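PDB 1E5D: Rubredoxin\:oxygen oxidoreductase from Desulfovibrio gigas, which catalyses the four-electron reduction of one oxygen molecule to two water molecules, using a non-haem diiron centre and flavin mononucleotide. Local coordinates for residues A[74-79]-A[151-156]; A[159-164]-A[220-225]; A[365-370]-A[390-395]. All coordinates share one frame; numbering follows the deposited sequence.

In the fold
Contacts 1 and 2 are both buried in the metallo-beta-lactamase fold, with centres about 10 Å apart, whereas contact 3 lies in the flavodoxin region, its nearest atoms about 31 Å from either. Strands 151-155 and 160-164 are neighbours in one sheet, so contact 2 continues the sheet that contact 1 joins to the other one. Contact 1 is a sheet-to-sheet meeting through a few polar and apolar side chains beside the iron; contact 2 is a parallel backbone ladder, with a salt bridge at one end and an aspartate near the metal at the other. Contact 3, only partly buried, packs a loop on a helix mainly through carbon atoms, without a hydrogen bond between the segments.

Contact 1 of 3, residues A[74-79]-A[151-156]; sequences YLVIQH and MVSWFA. With FEO (mu-oxo-diiron), chain D.
Gln78 meets Ser153 through its amide oxygen: Ser153 OG donates to Gln78 OE1 at 3.0 Å, arriving from above the amide plane, 48° out of it. The first torsion of Gln78 sets CG anti to the carbonyl carbon, and the chain then runs extended toward strand 151-155. The other end of the amide, NE2, is held by Asp49, so both polar atoms of this buried group have partners, which is consistent with the modelled amide orientation.

Met151 approaches from the other strand with CG wedged between its backbone N and carbonyl carbon (chi1 86°). Beyond CG it is extended, which carries CE to 3.7 Å from Val76 CG1, the two side chains crossing at about a right angle; the same methyl lies 3.9 Å from Ile77 O. A weak backbone bond, Met151 N to Gln78 O at 3.3 Å, ties the chain at Gln78 to the start of strand 151-155.

One residue on, His79 turns its ring away from strand 151-155 and binds iron, NE2 to FE2 of the mu-oxo-diiron group at 2.1 Å. Its ND1 is hydrogen-bonded to Asp149, a second-shell residue that, with the iron at NE2, probably helps to fix the ring's rotation.

The strands run at 131° to each other in separate sheets of the metallo-beta-lactamase sandwich. Strand 74-77 sits between strands 46-48 and 99-103, strand 151-155 between 136-141 and 160-164, and Phe48 touches both Val76 and Ser153.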
loop_
_atom_site.group_PDB
_atom_site.type_symbol
_atom_site.label_atom_id
_atom_site.label_comp_id
_atom_site.label_asym_id
_atom_site.label_seq_id
_atom_site.Cartn_x
_atom_site.Cartn_y
_atom_site.Cartn_z
ATOM N N TYR A 74 -11.177 40.738 -12.933
ATOM C CA TYR A 74 -10.575 40.236 -11.712
ATOM C C TYR A 74 -10.533 38.714 -11.666
ATOM O O TYR A 74 -11.464 38.024 -12.077
ATOM C CB TYR A 74 -11.353 40.734 -10.493
ATOM C CG TYR A 74 -11.181 42.195 -10.161
ATOM C CD1 TYR A 74 -10.050 42.903 -10.555
ATOM C CD2 TYR A 74 -12.165 42.870 -9.446
ATOM C CE1 TYR A 74 -9.916 44.246 -10.237
ATOM C CE2 TYR A 74 -12.036 44.205 -9.125
ATOM C CZ TYR A 74 -10.908 44.889 -9.526
ATOM O OH TYR A 74 -10.777 46.222 -9.208
ATOM N N LEU A 75 -9.417 38.239 -11.131
ATOM C CA LEU A 75 -9.252 36.815 -10.865
ATOM C C LEU A 75 -8.971 36.649 -9.381
ATOM O O LEU A 75 -8.003 37.218 -8.882
ATOM C CB LEU A 75 -8.139 36.210 -11.715
ATOM C CG LEU A 75 -8.391 36.187 -13.228
ATOM C CD1 LEU A 75 -7.155 35.732 -13.979
ATOM C CD2 LEU A 75 -9.582 35.299 -13.547
ATOM N N VAL A 76 -9.812 35.903 -8.672
ATOM C CA VAL A 76 -9.497 35.687 -7.256
ATOM C C VAL A 76 -9.019 34.256 -7.052
ATOM O O VAL A 76 -9.800 33.314 -7.205
ATOM C CB VAL A 76 -10.699 35.973 -6.346
ATOM C CG1 VAL A 76 -10.408 35.482 -4.936
ATOM C CG2 VAL A 76 -11.039 37.457 -6.329
ATOM N N ILE A 77 -7.743 34.073 -6.720
ATOM C CA ILE A 77 -7.244 32.713 -6.515
ATOM C C ILE A 77 -7.099 32.410 -5.027
ATOM O O ILE A 77 -6.222 32.937 -4.357
ATOM C CB ILE A 77 -5.908 32.477 -7.219
ATOM C CG1 ILE A 77 -5.882 33.017 -8.649
ATOM C CG2 ILE A 77 -5.563 30.995 -7.206
ATOM C CD1 ILE A 77 -6.973 32.383 -9.497
ATOM N N GLN A 78 -8.011 31.546 -4.593
ATOM C CA GLN A 78 -8.223 31.219 -3.197
ATOM C C GLN A 78 -7.418 30.021 -2.724
ATOM O O GLN A 78 -7.374 29.788 -1.514
ATOM C CB GLN A 78 -9.704 30.918 -2.936
ATOM C CG GLN A 78 -10.647 31.816 -3.730
ATOM C CD GLN A 78 -11.997 31.887 -3.035
ATOM O OE1 GLN A 78 -12.151 32.667 -2.094
ATOM N NE2 GLN A 78 -12.941 31.073 -3.487
ATOM N N HIS A 79 -6.816 29.290 -3.646
ATOM C CA HIS A 79 -6.093 28.059 -3.246
ATOM C C HIS A 79 -5.148 27.757 -4.395
ATOM O O HIS A 79 -5.573 27.913 -5.551
ATOM C CB HIS A 79 -7.124 27.003 -2.914
ATOM C CG HIS A 79 -6.752 25.615 -2.542
ATOM N ND1 HIS A 79 -5.620 25.278 -1.841
ATOM C CD2 HIS A 79 -7.388 24.430 -2.778
ATOM C CE1 HIS A 79 -5.566 23.972 -1.665
ATOM N NE2 HIS A 79 -6.638 23.427 -2.231
ATOM N N MET A 151 -8.118 30.674 1.587
ATOM C CA MET A 151 -8.946 31.780 2.024
ATOM C C MET A 151 -10.327 31.662 1.394
ATOM O O MET A 151 -10.477 30.987 0.378
ATOM C CB MET A 151 -8.327 33.126 1.652
ATOM C CG MET A 151 -8.704 33.540 0.238
ATOM S SD MET A 151 -8.067 35.170 -0.194
ATOM C CE MET A 151 -8.292 35.138 -1.967
ATOM N N VAL A 152 -11.333 32.299 1.985
ATOM C CA VAL A 152 -12.671 32.173 1.400
ATOM C C VAL A 152 -13.233 33.551 1.087
ATOM O O VAL A 152 -12.699 34.561 1.554
ATOM C CB VAL A 152 -13.600 31.383 2.333
ATOM C CG1 VAL A 152 -12.936 30.069 2.739
ATOM C CG2 VAL A 152 -13.956 32.195 3.569
ATOM N N SER A 153 -14.303 33.600 0.294
ATOM C CA SER A 153 -14.850 34.886 -0.127
ATOM C C SER A 153 -16.313 35.019 0.265
ATOM O O SER A 153 -17.116 34.125 0.040
ATOM C CB SER A 153 -14.720 35.092 -1.636
ATOM O OG SER A 153 -13.390 35.450 -1.961
ATOM N N TRP A 154 -16.611 36.165 0.853
ATOM C CA TRP A 154 -17.934 36.424 1.390
ATOM C C TRP A 154 -18.609 37.607 0.705
ATOM O O TRP A 154 -18.049 38.701 0.631
ATOM C CB TRP A 154 -17.816 36.707 2.885
ATOM C CG TRP A 154 -19.099 36.961 3.606
ATOM C CD1 TRP A 154 -19.386 38.015 4.430
ATOM C CD2 TRP A 154 -20.276 36.143 3.571
ATOM N NE1 TRP A 154 -20.668 37.903 4.907
ATOM C CE2 TRP A 154 -21.236 36.764 4.396
ATOM C CE3 TRP A 154 -20.610 34.950 2.923
ATOM C CZ2 TRP A 154 -22.507 36.222 4.587
ATOM C CZ3 TRP A 154 -21.874 34.416 3.115
ATOM C CH2 TRP A 154 -22.811 35.053 3.942
ATOM N N PHE A 155 -19.807 37.338 0.224
ATOM C CA PHE A 155 -20.768 38.334 -0.226
ATOM C C PHE A 155 -21.817 38.489 0.881
ATOM O O PHE A 155 -22.781 37.727 0.949
ATOM C CB PHE A 155 -21.399 37.943 -1.559
ATOM C CG PHE A 155 -20.456 38.181 -2.732
ATOM C CD1 PHE A 155 -20.383 39.415 -3.355
ATOM C CD2 PHE A 155 -19.645 37.159 -3.197
ATOM C CE1 PHE A 155 -19.523 39.646 -4.409
ATOM C CE2 PHE A 155 -18.783 37.378 -4.256
ATOM C CZ PHE A 155 -18.716 38.622 -4.857
ATOM N N ALA A 156 -21.568 39.464 1.744
ATOM C CA ALA A 156 -22.407 39.706 2.913
ATOM C C ALA A 156 -23.833 40.035 2.507
ATOM O O ALA A 156 -24.808 39.525 3.060
ATOM C CB ALA A 156 -21.824 40.823 3.766
HETATM FE FE1 FEO D . -9.634 20.990 -4.559
HETATM FE FE2 FEO D . -7.172 21.360 -2.302
HETATM O O FEO D . -7.947 21.431 -4.418
HETATM O O HOH W 1 -9.932 23.020 -5.863
#

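Contact 2 of 3, residues A[159-164]-A[220-225]; sequences KVLISN and EFICPD
Lys159 and Glu220 form a salt bridge at one end of the strand pair: Lys159 NZ lies 2.6 Å from Glu220 OE2, on its syn side and 17° out of the carboxylate plane, with a weaker bond to OE1. Just behind it, Lys159 O accepts two backbone donors, Glu220 N at 2.7 Å and Phe221 N at 3.3 Å.

From there strands 160-164 and 221-224 run parallel. Leu161 N bonds to Phe221 O, Cys223 N to Leu161 O at 2.7 Å, and Ser163 N to Cys223 O; beyond the regular pairing, Asp225 N bonds to Asn164 O. A water lies 3.0 Å from Asp225 OD1, while OD2 is held by His84.

On one face, Val160 CG1 rests 3.9 Å from Cys223 SG and Ile162 CG1 touches Cys223 CB. On the other, Leu161 CD2 meets Ile222 CG1. Ser163 OG, bonded to Ile166 O, sits 3.4 Å from Ile222 CG2.

Charge pairing thus marks the partly exposed end, apolar side chains the middle, and anchored polar groups the buried end. There the ladder delivers Asp165 and His226, the ligands that directly follow these two segments, to the diiron site.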
loop_
_atom_site.group_PDB
_atom_site.type_symbol
_atom_site.label_atom_id
_atom_site.label_comp_id
_atom_site.label_asym_id
_atom_site.label_seq_id
_atom_site.Cartn_x
_atom_site.Cartn_y
_atom_site.Cartn_z
ATOM N N LYS A 159 -25.177 37.048 0.756
ATOM C CA LYS A 159 -25.040 35.921 1.676
ATOM C C LYS A 159 -24.531 34.685 0.934
ATOM O O LYS A 159 -25.044 33.583 1.078
ATOM C CB LYS A 159 -26.365 35.635 2.386
ATOM C CG LYS A 159 -26.747 36.745 3.360
ATOM C CD LYS A 159 -27.783 36.273 4.364
ATOM C CE LYS A 159 -29.010 37.172 4.360
ATOM N NZ LYS A 159 -30.246 36.406 4.032
ATOM N N VAL A 160 -23.507 34.936 0.130
ATOM C CA VAL A 160 -22.835 33.955 -0.692
ATOM C C VAL A 160 -21.414 33.728 -0.184
ATOM O O VAL A 160 -20.582 34.628 -0.232
ATOM C CB VAL A 160 -22.736 34.365 -2.174
ATOM C CG1 VAL A 160 -22.204 33.199 -2.998
ATOM C CG2 VAL A 160 -24.082 34.848 -2.694
ATOM N N LEU A 161 -21.175 32.519 0.302
ATOM C CA LEU A 161 -19.838 32.125 0.720
ATOM C C LEU A 161 -19.220 31.221 -0.348
ATOM O O LEU A 161 -19.743 30.139 -0.620
ATOM C CB LEU A 161 -19.874 31.416 2.066
ATOM C CG LEU A 161 -18.519 31.008 2.640
ATOM C CD1 LEU A 161 -17.667 32.227 2.963
ATOM C CD2 LEU A 161 -18.722 30.126 3.867
ATOM N N ILE A 162 -18.136 31.690 -0.939
ATOM C CA ILE A 162 -17.339 30.930 -1.893
ATOM C C ILE A 162 -16.097 30.399 -1.175
ATOM O O ILE A 162 -15.217 31.218 -0.909
ATOM C CB ILE A 162 -16.966 31.794 -3.106
ATOM C CG1 ILE A 162 -18.168 32.497 -3.749
ATOM C CG2 ILE A 162 -16.195 30.969 -4.129
ATOM C CD1 ILE A 162 -17.831 33.519 -4.808
ATOM N N SER A 163 -16.075 29.108 -0.867
ATOM C CA SER A 163 -15.236 28.479 0.131
ATOM C C SER A 163 -14.090 27.593 -0.329
ATOM O O SER A 163 -13.542 26.867 0.519
ATOM C CB SER A 163 -16.126 27.574 1.025
ATOM O OG SER A 163 -16.928 26.777 0.172
ATOM N N ASN A 164 -13.690 27.604 -1.582
ATOM C CA ASN A 164 -12.656 26.704 -2.104
ATOM C C ASN A 164 -12.976 25.259 -1.722
ATOM O O ASN A 164 -14.114 24.827 -1.924
ATOM C CB ASN A 164 -11.263 27.148 -1.719
ATOM C CG ASN A 164 -10.655 26.948 -0.366
ATOM O OD1 ASN A 164 -10.214 25.829 -0.062
ATOM N ND2 ASN A 164 -10.597 27.982 0.460
ATOM N N GLU A 220 -26.603 31.857 2.545
ATOM C CA GLU A 220 -27.770 31.328 1.862
ATOM C C GLU A 220 -27.303 30.348 0.783
ATOM O O GLU A 220 -28.030 29.468 0.350
ATOM C CB GLU A 220 -28.617 32.438 1.248
ATOM C CG GLU A 220 -30.038 32.484 1.792
ATOM C CD GLU A 220 -30.362 33.775 2.514
ATOM O OE1 GLU A 220 -30.805 34.731 1.842
ATOM O OE2 GLU A 220 -30.188 33.849 3.750
ATOM N N PHE A 221 -26.054 30.536 0.387
ATOM C CA PHE A 221 -25.343 29.735 -0.575
ATOM C C PHE A 221 -23.901 29.471 -0.163
ATOM O O PHE A 221 -23.139 30.419 0.067
ATOM C CB PHE A 221 -25.292 30.473 -1.912
ATOM C CG PHE A 221 -26.614 30.517 -2.646
ATOM C CD1 PHE A 221 -27.012 29.433 -3.409
ATOM C CD2 PHE A 221 -27.426 31.636 -2.559
ATOM C CE1 PHE A 221 -28.216 29.476 -4.087
ATOM C CE2 PHE A 221 -28.627 31.686 -3.242
ATOM C CZ PHE A 221 -29.019 30.600 -4.004
ATOM N N ILE A 222 -23.510 28.198 -0.091
ATOM C CA ILE A 222 -22.075 27.936 0.032
ATOM C C ILE A 222 -21.573 27.290 -1.261
ATOM O O ILE A 222 -22.153 26.311 -1.708
ATOM C CB ILE A 222 -21.694 27.046 1.219
ATOM C CG1 ILE A 222 -21.959 27.727 2.560
ATOM C CG2 ILE A 222 -20.246 26.593 1.073
ATOM C CD1 ILE A 222 -22.104 26.783 3.733
ATOM N N CYS A 223 -20.529 27.869 -1.814
ATOM C CA CYS A 223 -19.982 27.521 -3.114
ATOM C C CYS A 223 -18.554 27.001 -2.999
ATOM O O CYS A 223 -17.597 27.774 -2.972
ATOM C CB CYS A 223 -20.039 28.753 -4.026
ATOM S SG CYS A 223 -21.699 29.466 -4.175
ATOM N N PRO A 224 -18.431 25.680 -2.912
ATOM C CA PRO A 224 -17.128 25.012 -2.872
ATOM C C PRO A 224 -16.588 24.647 -4.259
ATOM O O PRO A 224 -17.312 24.660 -5.259
ATOM C CB PRO A 224 -17.461 23.751 -2.068
ATOM C CG PRO A 224 -18.852 23.418 -2.466
ATOM C CD PRO A 224 -19.535 24.710 -2.816
ATOM N N ASP A 225 -15.301 24.323 -4.291
ATOM C CA ASP A 225 -14.522 23.919 -5.440
ATOM C C ASP A 225 -14.995 22.621 -6.087
ATOM O O ASP A 225 -14.831 22.479 -7.292
ATOM C CB ASP A 225 -13.067 23.671 -5.016
ATOM C CG ASP A 225 -12.267 24.949 -4.911
ATOM O OD1 ASP A 225 -12.761 25.998 -5.367
ATOM O OD2 ASP A 225 -11.160 24.894 -4.336
HETATM O O HOH W 2 -14.851 27.782 -4.224
#

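Contact 3 of 3, residues A[365-370]-A[390-395]; sequences DMPATP and QTIARA
Pro367 is the main bump, its ring pressing on helix 379-400 where Thr391, Ile392 and Ala395 make a shallow hollow. Its CG lies 4.0 Å from Ala395 CB and 4.1 Å from Ile392 CG1, while CB leans on the Thr391 methyl CG2, also at 4.0 Å. Three sides of the hollow are therefore touched by two neighbouring carbons of one ring. Ring and isoleucine chain meet at about a right angle.

A smaller bump follows. Ala368 CB fits against the flank of Thr391, 3.6 Å from CG2 and 3.7 Å from CB, with Ile392 CG1 at 4.2 Å on another side. Ile392 CG1 is thus touched by both loop residues, and so is the Thr391 methyl.

The threonine can offer carbon here because its OG1 lies anti to the carbonyl carbon (chi1 -59°) and bonds to Thr387 O, one turn back in the helix. That leaves CG2, anti to the backbone N, facing the loop. On the sheet, Ile338 of strand 338-345 is touched by Pro367, Ile392 and Ala395 together, so loop, helix and sheet share one apolar junction in the flavodoxin-like fold. Asp365 adds a salt bridge to Lys399, further along the same helix.

Between the two segments themselves the chemistry is wholly van der Waals. With no polar bond to set direction, the fit depends on the shapes of a rigid proline ring, two alanine methyls and two branched side chains, joining the loop before strand 371-374 to the last helix, away from the flavin and the iron.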
loop_
_atom_site.group_PDB
_atom_site.type_symbol
_atom_site.label_atom_id
_atom_site.label_comp_id
_atom_site.label_asym_id
_atom_site.label_seq_id
_atom_site.Cartn_x
_atom_site.Cartn_y
_atom_site.Cartn_z
ATOM N N ASP A 365 -6.077 5.205 22.821
ATOM C CA ASP A 365 -6.131 4.521 24.114
ATOM C C ASP A 365 -6.138 3.006 23.915
ATOM O O ASP A 365 -6.956 2.470 23.171
ATOM C CB ASP A 365 -7.340 4.973 24.927
ATOM C CG ASP A 365 -7.319 6.438 25.312
ATOM O OD1 ASP A 365 -6.354 7.173 25.007
ATOM O OD2 ASP A 365 -8.303 6.886 25.950
ATOM N N MET A 366 -5.228 2.316 24.582
ATOM C CA MET A 366 -5.023 0.884 24.522
ATOM C C MET A 366 -5.349 0.194 25.842
ATOM O O MET A 366 -4.474 -0.283 26.564
ATOM C CB MET A 366 -3.569 0.561 24.161
ATOM C CG MET A 366 -3.021 1.391 23.014
ATOM S SD MET A 366 -3.196 0.596 21.412
ATOM C CE MET A 366 -2.944 -1.127 21.814
ATOM N N PRO A 367 -6.627 0.110 26.171
ATOM C CA PRO A 367 -7.018 -0.501 27.442
ATOM C C PRO A 367 -6.652 -1.978 27.489
ATOM O O PRO A 367 -6.366 -2.571 28.530
ATOM C CB PRO A 367 -8.538 -0.336 27.444
ATOM C CG PRO A 367 -8.917 -0.204 26.009
ATOM C CD PRO A 367 -7.778 0.544 25.367
ATOM N N ALA A 368 -6.655 -2.624 26.322
ATOM C CA ALA A 368 -6.356 -4.055 26.317
ATOM C C ALA A 368 -5.031 -4.351 25.633
ATOM O O ALA A 368 -4.594 -3.711 24.684
ATOM C CB ALA A 368 -7.504 -4.790 25.659
ATOM N N THR A 369 -4.372 -5.368 26.165
ATOM C CA THR A 369 -3.115 -5.890 25.667
ATOM C C THR A 369 -3.343 -6.573 24.324
ATOM O O THR A 369 -4.336 -7.292 24.190
ATOM C CB THR A 369 -2.517 -6.912 26.652
ATOM O OG1 THR A 369 -3.330 -6.970 27.832
ATOM C CG2 THR A 369 -1.133 -6.476 27.099
ATOM N N PRO A 370 -2.486 -6.359 23.343
ATOM C CA PRO A 370 -2.635 -7.043 22.056
ATOM C C PRO A 370 -2.619 -8.555 22.224
ATOM O O PRO A 370 -1.816 -9.091 22.985
ATOM C CB PRO A 370 -1.402 -6.596 21.258
ATOM C CG PRO A 370 -1.083 -5.260 21.857
ATOM C CD PRO A 370 -1.332 -5.441 23.333
ATOM N N GLN A 390 -14.099 -7.451 24.804
ATOM C CA GLN A 390 -14.886 -7.002 25.951
ATOM C C GLN A 390 -14.210 -5.856 26.682
ATOM O O GLN A 390 -14.867 -4.886 27.072
ATOM C CB GLN A 390 -15.141 -8.175 26.898
ATOM C CG GLN A 390 -16.481 -8.836 26.584
ATOM C CD GLN A 390 -16.598 -10.199 27.230
ATOM O OE1 GLN A 390 -15.801 -10.549 28.097
ATOM N NE2 GLN A 390 -17.595 -10.958 26.797
ATOM N N THR A 391 -12.896 -5.938 26.866
ATOM C CA THR A 391 -12.185 -4.825 27.488
ATOM C C THR A 391 -12.375 -3.529 26.712
ATOM O O THR A 391 -12.816 -2.503 27.235
ATOM C CB THR A 391 -10.685 -5.148 27.583
ATOM O OG1 THR A 391 -10.541 -6.344 28.366
ATOM C CG2 THR A 391 -9.912 -4.046 28.289
ATOM N N ILE A 392 -12.036 -3.572 25.424
ATOM C CA ILE A 392 -12.155 -2.365 24.603
ATOM C C ILE A 392 -13.589 -1.856 24.586
ATOM O O ILE A 392 -13.857 -0.668 24.804
ATOM C CB ILE A 392 -11.639 -2.629 23.177
ATOM C CG1 ILE A 392 -10.120 -2.798 23.106
ATOM C CG2 ILE A 392 -12.113 -1.542 22.228
ATOM C CD1 ILE A 392 -9.620 -3.586 21.916
ATOM N N ALA A 393 -14.565 -2.734 24.341
ATOM C CA ALA A 393 -15.945 -2.251 24.330
ATOM C C ALA A 393 -16.334 -1.636 25.668
ATOM O O ALA A 393 -17.079 -0.659 25.712
ATOM C CB ALA A 393 -16.905 -3.370 23.987
ATOM N N ARG A 394 -15.834 -2.212 26.759
ATOM C CA ARG A 394 -16.197 -1.675 28.069
ATOM C C ARG A 394 -15.732 -0.226 28.126
ATOM O O ARG A 394 -16.458 0.687 28.493
ATOM C CB ARG A 394 -15.576 -2.470 29.209
ATOM C CG ARG A 394 -16.565 -2.998 30.232
ATOM C CD ARG A 394 -16.393 -4.487 30.479
ATOM N NE ARG A 394 -17.476 -5.280 29.904
ATOM C CZ ARG A 394 -17.696 -6.563 30.167
ATOM N NH1 ARG A 394 -16.900 -7.213 31.006
ATOM N NH2 ARG A 394 -18.706 -7.206 29.595
ATOM N N ALA A 395 -14.476 -0.061 27.718
ATOM C CA ALA A 395 -13.877 1.272 27.705
ATOM C C ALA A 395 -14.651 2.205 26.786
ATOM O O ALA A 395 -14.841 3.378 27.120
ATOM C CB ALA A 395 -12.423 1.170 27.282
#